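Local atomic coordinates of malonyl-CoA decarboxylase (Rhodopseudomonas palustris, PDB entry 4KSA), a protein that probably catalyses the decarboxylation of malonyl-CoA to acetyl-CoA and carbon dioxide. Residues W343-K354 and F395-M404; L384-L393 and I434-L443. All coordinates share one frame; numbering follows the deposited sequence.

Contact 1: W343-K354 and F395-M404; sequences WFDDADTADRLK and FLGDRSPNGM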
loop_
_atom_site.group_PDB
_atom_site.type_symbol
_atom_site.label_atom_id
_atom_site.label_comp_id
_atom_site.label_asym_id
_atom_site.label_seq_id
_atom_site.Cartn_x
_atom_site.Cartn_y
_atom_site.Cartn_z
ATOM N N TRP A 343 18.622 -0.786 53.722
ATOM C CA TRP A 343 17.837 -1.743 54.491
ATOM C C TRP A 343 17.516 -3.002 53.686
ATOM O O TRP A 343 17.471 -4.102 54.237
ATOM C CB TRP A 343 16.536 -1.106 54.989
ATOM C CG TRP A 343 15.619 -0.647 53.905
ATOM C CD1 TRP A 343 15.510 0.617 53.400
ATOM C CD2 TRP A 343 14.675 -1.450 53.191
ATOM N NE1 TRP A 343 14.552 0.650 52.417
ATOM C CE2 TRP A 343 14.024 -0.604 52.268
ATOM C CE3 TRP A 343 14.316 -2.803 53.242
ATOM C CZ2 TRP A 343 13.034 -1.069 51.401
ATOM C CZ3 TRP A 343 13.332 -3.265 52.381
ATOM C CH2 TRP A 343 12.701 -2.397 51.472
ATOM N N PHE A 344 17.303 -2.842 52.383
ATOM C CA PHE A 344 16.990 -3.978 51.522
ATOM C C PHE A 344 18.116 -5.018 51.487
ATOM O O PHE A 344 17.901 -6.167 51.097
ATOM C CB PHE A 344 16.645 -3.511 50.090
ATOM C CG PHE A 344 17.714 -2.668 49.431
ATOM C CD1 PHE A 344 17.776 -1.294 49.651
ATOM C CD2 PHE A 344 18.654 -3.252 48.583
ATOM C CE1 PHE A 344 18.761 -0.512 49.035
ATOM C CE2 PHE A 344 19.641 -2.479 47.962
ATOM C CZ PHE A 344 19.695 -1.107 48.189
ATOM N N ASP A 345 19.314 -4.620 51.902
ATOM C CA ASP A 345 20.436 -5.542 51.918
ATOM C C ASP A 345 20.488 -6.393 53.197
ATOM O O ASP A 345 21.504 -7.011 53.501
ATOM C CB ASP A 345 21.751 -4.780 51.732
ATOM C CG ASP A 345 21.912 -4.239 50.321
ATOM O OD1 ASP A 345 21.337 -4.846 49.391
ATOM O OD2 ASP A 345 22.623 -3.222 50.140
ATOM N N ASP A 346 19.387 -6.426 53.941
ATOM C CA ASP A 346 19.311 -7.222 55.161
ATOM C C ASP A 346 18.030 -8.048 55.173
ATOM O O ASP A 346 17.008 -7.605 55.687
ATOM C CB ASP A 346 19.331 -6.330 56.403
ATOM C CG ASP A 346 19.205 -7.129 57.698
ATOM O OD1 ASP A 346 20.149 -7.875 58.042
ATOM O OD2 ASP A 346 18.155 -7.023 58.369
ATOM N N ALA A 347 18.098 -9.249 54.608
ATOM C CA ALA A 347 16.955 -10.153 54.542
ATOM C C ALA A 347 16.017 -9.983 55.724
ATOM O O ALA A 347 14.801 -9.978 55.567
ATOM C CB ALA A 347 17.440 -11.594 54.473
ATOM N N ASP A 348 16.590 -9.834 56.911
ATOM C CA ASP A 348 15.799 -9.679 58.118
ATOM C C ASP A 348 14.994 -8.395 58.142
ATOM O O ASP A 348 13.806 -8.416 58.457
ATOM C CB ASP A 348 16.705 -9.753 59.346
ATOM C CG ASP A 348 17.269 -11.151 59.569
ATOM O OD1 ASP A 348 16.470 -12.079 59.842
ATOM O OD2 ASP A 348 18.508 -11.318 59.466
ATOM N N THR A 349 15.635 -7.277 57.815
ATOM C CA THR A 349 14.949 -5.982 57.803
ATOM C C THR A 349 13.855 -5.978 56.740
ATOM O O THR A 349 12.793 -5.381 56.919
ATOM C CB THR A 349 15.921 -4.820 57.489
ATOM O OG1 THR A 349 17.001 -4.825 58.429
ATOM C CG2 THR A 349 15.193 -3.488 57.564
ATOM N N ALA A 350 14.133 -6.657 55.634
ATOM C CA ALA A 350 13.208 -6.758 54.517
ATOM C C ALA A 350 11.919 -7.468 54.904
ATOM O O ALA A 350 10.838 -6.875 54.871
ATOM C CB ALA A 350 13.880 -7.497 53.362
ATOM N N ASP A 351 12.039 -8.740 55.266
ATOM C CA ASP A 351 10.882 -9.539 55.645
ATOM C C ASP A 351 10.084 -8.912 56.763
ATOM O O ASP A 351 8.900 -9.193 56.923
ATOM C CB ASP A 351 11.321 -10.938 56.062
ATOM C CG ASP A 351 11.827 -11.754 54.894
ATOM O OD1 ASP A 351 12.848 -11.358 54.284
ATOM O OD2 ASP A 351 11.194 -12.790 54.582
ATOM N N ARG A 352 10.735 -8.061 57.540
ATOM C CA ARG A 352 10.066 -7.395 58.643
ATOM C C ARG A 352 9.163 -6.297 58.076
ATOM O O ARG A 352 8.033 -6.097 58.536
ATOM C CB ARG A 352 11.106 -6.778 59.570
ATOM C CG ARG A 352 10.710 -6.769 61.032
ATOM C CD ARG A 352 11.250 -7.999 61.754
ATOM N NE ARG A 352 12.707 -8.136 61.635
ATOM C CZ ARG A 352 13.587 -7.147 61.806
ATOM N NH1 ARG A 352 13.176 -5.916 62.099
ATOM N NH2 ARG A 352 14.887 -7.396 61.700
ATOM N N LEU A 353 9.683 -5.596 57.069
ATOM C CA LEU A 353 8.982 -4.502 56.396
ATOM C C LEU A 353 7.872 -4.952 55.456
ATOM O O LEU A 353 6.771 -4.397 55.476
ATOM C CB LEU A 353 9.981 -3.667 55.595
ATOM C CG LEU A 353 10.720 -2.542 56.303
ATOM C CD1 LEU A 353 11.828 -2.035 55.408
ATOM C CD2 LEU A 353 9.737 -1.424 56.647
ATOM N N LYS A 354 8.181 -5.951 54.628
ATOM C CA LYS A 354 7.244 -6.481 53.634
ATOM C C LYS A 354 5.772 -6.522 54.055
ATOM O O LYS A 354 4.901 -6.097 53.306
ATOM C CB LYS A 354 7.684 -7.874 53.169
ATOM C CG LYS A 354 6.702 -8.515 52.210
ATOM C CD LYS A 354 7.076 -9.935 51.806
ATOM C CE LYS A 354 7.933 -9.968 50.557
ATOM N NZ LYS A 354 8.003 -11.346 49.986
ATOM N N PHE A 395 6.875 -6.609 46.475
ATOM C CA PHE A 395 7.797 -5.985 47.414
ATOM C C PHE A 395 9.222 -6.147 46.877
ATOM O O PHE A 395 9.599 -7.225 46.415
ATOM C CB PHE A 395 7.689 -6.646 48.796
ATOM C CG PHE A 395 8.483 -5.941 49.863
ATOM C CD1 PHE A 395 8.020 -4.748 50.418
ATOM C CD2 PHE A 395 9.717 -6.431 50.271
ATOM C CE1 PHE A 395 8.780 -4.053 51.361
ATOM C CE2 PHE A 395 10.484 -5.739 51.213
ATOM C CZ PHE A 395 10.014 -4.550 51.755
ATOM N N LEU A 396 9.998 -5.069 46.927
ATOM C CA LEU A 396 11.381 -5.086 46.457
ATOM C C LEU A 396 11.574 -5.618 45.038
ATOM O O LEU A 396 12.498 -6.379 44.771
ATOM C CB LEU A 396 12.249 -5.880 47.433
ATOM C CG LEU A 396 12.611 -5.124 48.713
ATOM C CD1 LEU A 396 13.434 -5.991 49.662
ATOM C CD2 LEU A 396 13.393 -3.889 48.312
ATOM N N GLY A 397 10.700 -5.208 44.127
ATOM C CA GLY A 397 10.828 -5.641 42.751
ATOM C C GLY A 397 11.927 -4.857 42.047
ATOM O O GLY A 397 12.606 -5.376 41.159
ATOM N N ASP A 398 12.113 -3.604 42.447
ATOM C CA ASP A 398 13.136 -2.769 41.836
ATOM C C ASP A 398 13.982 -2.050 42.884
ATOM O O ASP A 398 13.544 -1.071 43.490
ATOM C CB ASP A 398 12.473 -1.750 40.902
ATOM C CG ASP A 398 13.466 -0.789 40.286
ATOM O OD1 ASP A 398 14.563 -1.243 39.890
ATOM O OD2 ASP A 398 13.149 0.415 40.186
ATOM N N ARG A 399 15.196 -2.533 43.107
ATOM C CA ARG A 399 16.041 -1.888 44.096
ATOM C C ARG A 399 17.003 -0.898 43.477
ATOM O O ARG A 399 17.975 -0.473 44.110
ATOM C CB ARG A 399 16.797 -2.923 44.936
ATOM C CG ARG A 399 17.561 -3.981 44.172
ATOM C CD ARG A 399 18.059 -5.028 45.158
ATOM N NE ARG A 399 16.953 -5.536 45.969
ATOM C CZ ARG A 399 17.095 -6.168 47.133
ATOM N NH1 ARG A 399 18.308 -6.377 47.644
ATOM N NH2 ARG A 399 16.019 -6.592 47.792
ATOM N N SER A 400 16.723 -0.527 42.236
ATOM C CA SER A 400 17.549 0.446 41.545
ATOM C C SER A 400 17.403 1.703 42.380
ATOM O O SER A 400 16.329 1.969 42.920
ATOM C CB SER A 400 17.010 0.703 40.139
ATOM O OG SER A 400 15.706 1.263 40.204
ATOM N N PRO A 401 18.476 2.483 42.521
ATOM C CA PRO A 401 18.334 3.697 43.324
ATOM C C PRO A 401 17.077 4.504 42.977
ATOM O O PRO A 401 16.493 5.158 43.843
ATOM C CB PRO A 401 19.637 4.450 43.047
ATOM C CG PRO A 401 20.184 3.793 41.780
ATOM C CD PRO A 401 19.834 2.363 41.977
ATOM N N ASN A 402 16.648 4.438 41.720
ATOM C CA ASN A 402 15.455 5.165 41.292
ATOM C C ASN A 402 14.188 4.629 41.932
ATOM O O ASN A 402 13.499 5.343 42.661
ATOM C CB ASN A 402 15.292 5.099 39.772
ATOM C CG ASN A 402 13.898 5.543 39.311
ATOM O OD1 ASN A 402 13.468 6.671 39.576
ATOM N ND2 ASN A 402 13.189 4.648 38.619
ATOM N N GLY A 403 13.877 3.370 41.638
ATOM C CA GLY A 403 12.683 2.752 42.184
ATOM C C GLY A 403 12.570 2.925 43.685
ATOM O O GLY A 403 11.470 2.990 44.239
HETATM N N MSE A 404 13.720 3.013 44.344
HETATM C CA MSE A 404 13.767 3.172 45.788
HETATM C C MSE A 404 13.199 4.521 46.244
HETATM O O MSE A 404 12.488 4.589 47.248
HETATM C CB MSE A 404 15.212 2.997 46.270
HETATM C CG MSE A 404 15.353 2.469 47.693
HETATM SE SE MSE A 404 14.276 0.881 48.095
HETATM C CE MSE A 404 15.259 -0.456 47.102
#
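K354 and F395 mark the closest backbone approach, their CA atoms 6.3 Å apart, and F344 and L396 follow at 7.6 Å. No clear hydrogen bond crosses; side chains make most of the contact. K354 CA sits over the centre of the F395 ring, 3.7 Å from the centroid, in a CH-pi contact. CG of F395 lies opposite the backbone N (chi1 -173°), which turns the ring against A350, L353 and K354 of helix 347-367. The K354 chain runs back along F395, and its CE packs on F395 CB. At its far end F395 meets W343 rim to rim, planes at 45°, with W343 CH2 3.5 Å from F395 CZ. With an alanine at F395, K354 CA and the W343 rim would probably lose their partner, and a gap would open between loop and helix.

The contact lies in the C-terminal domain, of the acetyltransferase clan. Here the chain leaves the edge strand 389-394 of the mixed sheet and passes through a loop into helix 401-407. L396 divides its two methyls. CD1 rests on A350 CB, while CD2 fits between W343 CH2 and F344 CB, 3.7 Å from the latter. M404, a selenomethionine, bends at chi2 and chi3 to bring CE over a face of the F344 ring, 4.1 Å from its centroid. Its SE also makes an oblique Met-aromatic contact with W343. R399 presents a guanidinium face to the rim of F344, the planes 78° apart, and NH1 lies in the plane of that ring. A long salt bridge links R399 NH1 to D345 OD1 at 3.8 Å. Both helix starts are N-capped: D346 OD2 accepts from T349 N, and S400 OG accepts from G403 N.

Contact 2: L384-L393 and I434-L443; sequences LGNGARLDRL and IAAASAVRKL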
loop_
_atom_site.group_PDB
_atom_site.type_symbol
_atom_site.label_atom_id
_atom_site.label_comp_id
_atom_site.label_asym_id
_atom_site.label_seq_id
_atom_site.Cartn_x
_atom_site.Cartn_y
_atom_site.Cartn_z
ATOM N N LEU A 384 -5.569 0.644 35.126
ATOM C CA LEU A 384 -6.923 0.334 35.568
ATOM C C LEU A 384 -7.917 0.844 34.541
ATOM O O LEU A 384 -8.903 0.167 34.236
ATOM C CB LEU A 384 -7.222 0.940 36.942
ATOM C CG LEU A 384 -6.379 0.402 38.114
ATOM C CD1 LEU A 384 -6.941 0.946 39.415
ATOM C CD2 LEU A 384 -6.359 -1.122 38.123
ATOM N N GLY A 385 -7.649 2.034 34.003
ATOM C CA GLY A 385 -8.512 2.618 32.987
ATOM C C GLY A 385 -8.473 1.797 31.705
ATOM O O GLY A 385 -9.448 1.752 30.956
ATOM N N ASN A 386 -7.348 1.144 31.445
ATOM C CA ASN A 386 -7.246 0.318 30.260
ATOM C C ASN A 386 -7.909 -1.018 30.520
ATOM O O ASN A 386 -7.604 -2.017 29.872
ATOM C CB ASN A 386 -5.784 0.123 29.867
ATOM C CG ASN A 386 -5.316 1.160 28.865
ATOM O OD1 ASN A 386 -5.424 0.957 27.658
ATOM N ND2 ASN A 386 -4.818 2.288 29.360
ATOM N N GLY A 387 -8.816 -1.030 31.489
ATOM C CA GLY A 387 -9.533 -2.246 31.827
ATOM C C GLY A 387 -8.770 -3.331 32.569
ATOM O O GLY A 387 -9.256 -4.453 32.679
ATOM N N ALA A 388 -7.584 -3.023 33.080
ATOM C CA ALA A 388 -6.825 -4.033 33.798
ATOM C C ALA A 388 -7.308 -4.191 35.229
ATOM O O ALA A 388 -8.147 -3.417 35.712
ATOM C CB ALA A 388 -5.359 -3.699 33.787
ATOM N N ARG A 389 -6.752 -5.216 35.875
ATOM C CA ARG A 389 -7.033 -5.612 37.257
ATOM C C ARG A 389 -5.731 -5.543 38.046
ATOM O O ARG A 389 -4.693 -5.985 37.555
ATOM C CB ARG A 389 -7.552 -7.061 37.277
ATOM C CG ARG A 389 -7.573 -7.746 38.658
ATOM C CD ARG A 389 -8.163 -9.166 38.593
ATOM N NE ARG A 389 -7.137 -10.207 38.506
ATOM C CZ ARG A 389 -7.316 -11.398 37.928
ATOM N NH1 ARG A 389 -6.328 -12.288 37.894
ATOM N NH2 ARG A 389 -8.479 -11.697 37.363
ATOM N N LEU A 390 -5.770 -4.974 39.251
ATOM C CA LEU A 390 -4.570 -4.918 40.089
ATOM C C LEU A 390 -4.389 -6.352 40.613
ATOM O O LEU A 390 -5.143 -6.800 41.466
ATOM C CB LEU A 390 -4.781 -3.941 41.236
ATOM C CG LEU A 390 -3.639 -3.905 42.251
ATOM C CD1 LEU A 390 -2.305 -3.675 41.548
ATOM C CD2 LEU A 390 -3.923 -2.808 43.271
ATOM N N ASP A 391 -3.384 -7.055 40.102
ATOM C CA ASP A 391 -3.180 -8.456 40.439
ATOM C C ASP A 391 -2.167 -8.860 41.520
ATOM O O ASP A 391 -2.387 -9.842 42.225
ATOM C CB ASP A 391 -2.870 -9.219 39.148
ATOM C CG ASP A 391 -3.339 -10.660 39.185
ATOM O OD1 ASP A 391 -4.547 -10.885 39.418
ATOM O OD2 ASP A 391 -2.500 -11.566 38.965
ATOM N N ARG A 392 -1.061 -8.143 41.660
ATOM C CA ARG A 392 -0.092 -8.504 42.682
ATOM C C ARG A 392 0.863 -7.381 43.029
ATOM O O ARG A 392 1.248 -6.611 42.168
ATOM C CB ARG A 392 0.706 -9.737 42.248
ATOM C CG ARG A 392 2.190 -9.673 42.608
ATOM C CD ARG A 392 2.767 -11.041 42.882
ATOM N NE ARG A 392 2.409 -12.004 41.852
ATOM C CZ ARG A 392 3.140 -12.274 40.773
ATOM N NH1 ARG A 392 2.707 -13.175 39.891
ATOM N NH2 ARG A 392 4.304 -11.659 40.582
ATOM N N LEU A 393 1.250 -7.306 44.298
ATOM C CA LEU A 393 2.174 -6.281 44.770
ATOM C C LEU A 393 3.542 -6.931 44.917
ATOM O O LEU A 393 3.684 -7.913 45.627
ATOM C CB LEU A 393 1.690 -5.724 46.108
ATOM C CG LEU A 393 0.219 -5.297 46.144
ATOM C CD1 LEU A 393 -0.104 -4.661 47.482
ATOM C CD2 LEU A 393 -0.051 -4.309 45.030
ATOM N N ILE A 434 -12.639 -0.226 41.827
ATOM C CA ILE A 434 -11.326 -0.658 41.376
ATOM C C ILE A 434 -11.270 -2.166 41.183
ATOM O O ILE A 434 -11.759 -2.921 42.017
ATOM C CB ILE A 434 -10.225 -0.232 42.356
ATOM C CG1 ILE A 434 -10.086 1.289 42.329
ATOM C CG2 ILE A 434 -8.911 -0.912 41.994
ATOM C CD1 ILE A 434 -8.923 1.815 43.112
ATOM N N ALA A 435 -10.682 -2.607 40.077
ATOM C CA ALA A 435 -10.594 -4.029 39.817
ATOM C C ALA A 435 -9.292 -4.568 40.378
ATOM O O ALA A 435 -8.231 -4.511 39.741
ATOM C CB ALA A 435 -10.703 -4.315 38.326
ATOM N N ALA A 436 -9.393 -5.094 41.594
ATOM C CA ALA A 436 -8.257 -5.662 42.300
ATOM C C ALA A 436 -8.536 -7.120 42.600
ATOM O O ALA A 436 -9.693 -7.537 42.632
ATOM C CB ALA A 436 -8.028 -4.904 43.595
ATOM N N ALA A 437 -7.473 -7.889 42.809
ATOM C CA ALA A 437 -7.582 -9.307 43.134
ATOM C C ALA A 437 -7.729 -9.431 44.652
ATOM O O ALA A 437 -7.253 -8.567 45.391
ATOM C CB ALA A 437 -6.329 -10.039 42.675
ATOM N N SER A 438 -8.385 -10.496 45.119
ATOM C CA SER A 438 -8.567 -10.710 46.564
ATOM C C SER A 438 -7.225 -10.663 47.286
ATOM O O SER A 438 -7.077 -9.987 48.302
ATOM C CB SER A 438 -9.233 -12.060 46.828
ATOM O OG SER A 438 -10.537 -12.105 46.271
ATOM N N ALA A 439 -6.245 -11.376 46.745
ATOM C CA ALA A 439 -4.918 -11.413 47.331
ATOM C C ALA A 439 -4.412 -10.030 47.762
ATOM O O ALA A 439 -3.510 -9.924 48.595
ATOM C CB ALA A 439 -3.940 -12.038 46.341
ATOM N N VAL A 440 -4.987 -8.969 47.203
ATOM C CA VAL A 440 -4.551 -7.617 47.546
ATOM C C VAL A 440 -5.659 -6.817 48.222
ATOM O O VAL A 440 -5.402 -5.974 49.081
ATOM C CB VAL A 440 -4.052 -6.856 46.270
ATOM C CG1 VAL A 440 -5.191 -6.615 45.314
ATOM C CG2 VAL A 440 -3.414 -5.544 46.655
ATOM N N ARG A 441 -6.892 -7.102 47.826
ATOM C CA ARG A 441 -8.068 -6.426 48.356
ATOM C C ARG A 441 -8.328 -6.894 49.783
ATOM O O ARG A 441 -8.874 -6.151 50.594
ATOM C CB ARG A 441 -9.272 -6.725 47.459
ATOM C CG ARG A 441 -10.375 -5.672 47.473
ATOM C CD ARG A 441 -11.146 -5.715 46.154
ATOM N NE ARG A 441 -11.588 -7.072 45.826
ATOM C CZ ARG A 441 -12.109 -7.442 44.656
ATOM N NH1 ARG A 441 -12.260 -6.552 43.675
ATOM N NH2 ARG A 441 -12.483 -8.706 44.465
ATOM N N LYS A 442 -7.937 -8.128 50.093
ATOM C CA LYS A 442 -8.131 -8.643 51.444
ATOM C C LYS A 442 -6.856 -8.422 52.252
ATOM O O LYS A 442 -6.576 -9.140 53.204
ATOM C CB LYS A 442 -8.517 -10.138 51.428
ATOM C CG LYS A 442 -7.426 -11.133 51.038
ATOM C CD LYS A 442 -8.035 -12.532 50.856
ATOM C CE LYS A 442 -7.020 -13.551 50.318
ATOM N NZ LYS A 442 -7.651 -14.813 49.814
ATOM N N LEU A 443 -6.101 -7.402 51.867
ATOM C CA LEU A 443 -4.854 -7.075 52.531
ATOM C C LEU A 443 -4.949 -5.663 53.082
ATOM O O LEU A 443 -3.985 -5.127 53.628
ATOM C CB LEU A 443 -3.701 -7.178 51.529
ATOM C CG LEU A 443 -2.274 -6.948 52.018
ATOM C CD1 LEU A 443 -1.950 -7.931 53.132
ATOM C CD2 LEU A 443 -1.306 -7.110 50.854
#
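L390 and A436 form a single parallel beta bridge, CA to CA 4.4 Å. Two backbone hydrogen bonds make it: L390 N to A435 O at 2.6 Å, and A437 N to L390 O at 2.9 Å. R389 CA and A436 CA add CA-H...O contacts to the same two carbonyls.

The apolar contacts lie around this bridge. L384 CD1 touches I434 CG2 at 3.7 Å. Further on, V440 CG2 points opposite its backbone N and meets L393 CD1 at 3.5 Å, the two side chains crossing at about a right angle.

The charged pair is internal to 384-393. R389 bends at chi3 and grips D391 side-on, with NE (2.8 Å) and NH1 (2.7 Å) both on OD1. Both nitrogens come from one face of the carboxylate, and A437 CB packs against the same OD1.

Strand 389-394 is the outermost of the sheet in this chain. Its other edge pairs with strand 411-416, where D391 and R392 both face N413 in a classic beta bulge. L390 and L393 pack on helix 347-367, while I434 and A435 rest on helix 421-431.

How the contacts relate
The segments of the two contacts alternate along the chain: only one residue separates 384-393 from 395-404, and the contact centres are about 22 Å apart. Both are partly buried. Contact 1 lies farther from the chain centre and has exposed residues among those that touch; contact 2 has none. Helix 347-367 links them. Its first turns form part of contact 1, and its later residues F365 and L366 pack on L390 of contact 2. Their chemistry differs. Contact 2 joins backbones beside the edge strand and adds aliphatic side chains, from alanine to leucine. Contact 1, beyond that strand, relies on aromatic rings, a selenomethionine and a long salt bridge across the segments.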